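Local coordinates for protein Two-component sensor histidine kinase (Nostoc sp., PDB 6OZB) that probably senses light through a bilin-binding GAF domain, here loaded with phycoerythrobilin, as the photosensory part of a cyanobacterial phytochrome histidine kinase, at residues C[21-24]-C[25-29]. The protein carries 1 engineered substitution. Sequence-based numbering, arbitrary orientation.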
ATOM      1  N   ARG C  21      -2.856 -29.356 -19.843  1.00 16.34           N
ATOM      2  CA  ARG C  21      -4.011 -29.498 -20.705  1.00 15.60           C
ATOM      3  C   ARG C  21      -3.898 -28.532 -21.903  1.00 23.89           C
ATOM      4  O   ARG C  21      -4.308 -28.861 -23.004  1.00 19.88           O
ATOM      5  CB  ARG C  21      -5.281 -29.270 -19.904  1.00 17.62           C
ATOM      6  CG  ARG C  21      -5.612 -30.428 -18.952  1.00 18.08           C
ATOM      7  CD  ARG C  21      -6.854 -30.072 -18.098  1.00 19.24           C
ATOM      8  NE  ARG C  21      -7.151 -31.101 -17.101  1.00 25.77           N
ATOM      9  CZ  ARG C  21      -7.729 -32.271 -17.383  1.00 27.45           C
ATOM     10  NH1 ARG C  21      -8.067 -32.571 -18.630  1.00 31.34           N
ATOM     11  NH2 ARG C  21      -7.961 -33.154 -16.416  1.00 30.01           N
ATOM     12  N   ILE C  22      -3.320 -27.350 -21.713  1.00 18.33           N
ATOM     13  CA  ILE C  22      -3.079 -26.459 -22.849  1.00 15.66           C
ATOM     14  C   ILE C  22      -2.081 -27.085 -23.800  1.00 14.33           C
ATOM     15  O   ILE C  22      -2.283 -27.083 -25.001  1.00 16.56           O
ATOM     16  CB  ILE C  22      -2.545 -25.053 -22.420  1.00 16.09           C
ATOM     17  CG1 ILE C  22      -3.567 -24.324 -21.568  1.00 19.18           C
ATOM     18  CG2 ILE C  22      -2.228 -24.204 -23.641  1.00 17.45           C
ATOM     19  CD1 ILE C  22      -2.983 -23.082 -20.868  1.00 22.12           C
ATOM     20  N   THR C  23      -1.018 -27.634 -23.240  0.65 14.83           N
ATOM     21  CA  THR C  23       0.025 -28.223 -24.036  0.65 17.55           C
ATOM     22  C   THR C  23      -0.532 -29.383 -24.876  0.65 23.20           C
ATOM     23  O   THR C  23      -0.179 -29.532 -26.036  0.65 19.48           O
ATOM     24  CB  THR C  23       1.172 -28.688 -23.148  0.65 22.88           C
ATOM     25  OG1 THR C  23       1.727 -27.550 -22.467  0.65 23.62           O
ATOM     26  CG2 THR C  23       2.228 -29.341 -23.959  0.65 19.24           C
ATOM     27  N   ALA C  24      -1.440 -30.166 -24.306  1.00 19.13           N
ATOM     28  CA  ALA C  24      -2.033 -31.288 -25.022  1.00 19.15           C
ATOM     29  C   ALA C  24      -2.780 -30.785 -26.250  1.00 19.72           C
ATOM     30  O   ALA C  24      -2.726 -31.414 -27.309  1.00 20.20           O
ATOM     31  CB  ALA C  24      -2.959 -32.077 -24.125  1.00 20.45           C
ATOM     32  N   ARG C  25      -3.472 -29.655 -26.113  1.00 16.00           N
ATOM     33  CA  ARG C  25      -4.207 -29.082 -27.229  1.00 15.09           C
ATOM     34  C   ARG C  25      -3.293 -28.582 -28.340  1.00 21.47           C
ATOM     35  O   ARG C  25      -3.607 -28.704 -29.531  1.00 18.78           O
ATOM     36  CB  ARG C  25      -5.095 -27.940 -26.759  1.00 16.90           C
ATOM     37  CG  ARG C  25      -6.249 -28.429 -25.910  1.00 18.46           C
ATOM     38  CD  ARG C  25      -7.090 -27.281 -25.431  1.00 27.76           C
ATOM     39  NE  ARG C  25      -7.797 -27.767 -24.267  1.00 43.38           N
ATOM     40  CZ  ARG C  25      -7.632 -27.300 -23.033  1.00 32.15           C
ATOM     41  NH1 ARG C  25      -6.825 -26.258 -22.747  1.00 32.44           N
ATOM     42  NH2 ARG C  25      -8.301 -27.876 -22.073  1.00 41.38           N
ATOM     43  N   ILE C  26      -2.184 -27.974 -27.944  1.00 17.82           N
ATOM     44  CA  ILE C  26      -1.174 -27.552 -28.920  1.00 17.53           C
ATOM     45  C   ILE C  26      -0.660 -28.767 -29.693  1.00 21.83           C
ATOM     46  O   ILE C  26      -0.652 -28.784 -30.918  1.00 23.50           O
ATOM     47  CB  ILE C  26       0.025 -26.854 -28.237  1.00 17.56           C
ATOM     48  CG1 ILE C  26      -0.387 -25.555 -27.571  1.00 20.80           C
ATOM     49  CG2 ILE C  26       1.149 -26.562 -29.275  1.00 22.12           C
ATOM     50  CD1 ILE C  26       0.714 -24.989 -26.660  1.00 19.44           C
ATOM     51  N   ARG C  27      -0.309 -29.819 -28.967  1.00 22.14           N
ATOM     52  CA  ARG C  27       0.255 -31.030 -29.562  1.00 21.53           C
ATOM     53  C   ARG C  27      -0.709 -31.745 -30.491  1.00 19.87           C
ATOM     54  O   ARG C  27      -0.288 -32.403 -31.445  1.00 25.47           O
ATOM     55  CB  ARG C  27       0.714 -31.940 -28.453  1.00 18.49           C
ATOM     56  CG  ARG C  27       1.894 -31.353 -27.650  1.00 19.95           C
ATOM     57  CD  ARG C  27       2.336 -32.369 -26.683  1.00 28.41           C
ATOM     58  NE  ARG C  27       3.230 -31.860 -25.658  1.00 38.40           N
ATOM     59  CZ  ARG C  27       3.608 -32.586 -24.617  1.00 38.66           C
ATOM     60  NH1 ARG C  27       3.194 -33.844 -24.490  1.00 47.26           N
ATOM     61  NH2 ARG C  27       4.424 -32.063 -23.722  1.00 55.72           N
ATOM     62  N   GLN C  28      -2.004 -31.615 -30.222  1.00 19.21           N
ATOM     63  CA  GLN C  28      -3.034 -32.191 -31.087  1.00 21.65           C
ATOM     64  C   GLN C  28      -3.365 -31.306 -32.315  1.00 19.16           C
ATOM     65  O   GLN C  28      -4.264 -31.638 -33.089  1.00 21.20           O
ATOM     66  CB  GLN C  28      -4.303 -32.450 -30.272  1.00 25.65           C
ATOM     67  CG  GLN C  28      -4.107 -33.538 -29.214  1.00 43.09           C
ATOM     68  CD  GLN C  28      -5.296 -33.682 -28.279  1.00 65.59           C
ATOM     69  OE1 GLN C  28      -6.166 -32.810 -28.211  1.00 64.58           O
ATOM     70  NE2 GLN C  28      -5.318 -34.773 -27.521  1.00 84.78           N
ATOM     71  N   SER C  29      -2.651 -30.192 -32.452  1.00 22.75           N
ATOM     72  CA  SER C  29      -2.816 -29.231 -33.548  1.00 27.93           C
ATOM     73  C   SER C  29      -4.201 -28.587 -33.649  1.00 20.76           C
ATOM     74  O   SER C  29      -4.687 -28.293 -34.741  1.00 21.57           O
ATOM     75  CB  SER C  29      -2.491 -29.925 -34.876  1.00 22.69           C
ATOM     76  OG  SER C  29      -1.118 -30.311 -34.927  1.00 24.27           O
TER
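Arg25 runs back along the helix over the carbonyl of Arg21, one turn earlier. Its CB lies 3.4 Å from Ile22 O, and CG comes to 3.5 Å from Arg21 O. With CG beside the backbone N (chi1 -69°) and the chain extended from CG to NE, the side chain reaches back toward Arg21; CD, NE and CZ all keep near Arg21 O, CZ at 3.7 Å, and this oxygen stands over one guanidinium face, displaced toward its rim. At the tip the two nitrogens part: NH1 approaches CG1 of Ile22 at 4.0 Å, whereas NH2 nears CB of Arg21 and forms a salt bridge with Glu42 of helix 32-47. With a leucine in place of Arg25, Glu42 would probably be left without this charged mate and the tie between the two helices weakened. Arg21, Ile22 and Arg25 belong to the last turns of helix 12-27, which packs with helices 32-47 and 178-201 in the helical layer of the GAF domain, well away from the chain centre. Ile22 faces both neighbouring helices, touching Thr39 and Gln190, and its CG2 meets CD1 of Ile26 at 4.3 Å; Ile26 in turn rests on Gln190 and Ala194. Around the helix, in one of two modelled conformers of Thr23, its CG2 meets the Arg27 guanidinium obliquely, an approach that is doubtful as a fixed feature, and OG1 hydrogen-bonds Leu19 O. The backbone bond from Arg27 N to Thr23 O is 2.9 Å long and nearly straight (164°), whereas that from Arg25 N to Arg21 O is weak. Gln28 N bonds to Ala24 O less directly, at 141°, and Ser29, with positive phi, closes the helix in a Schellman motif, its N bonding to Ile26 O.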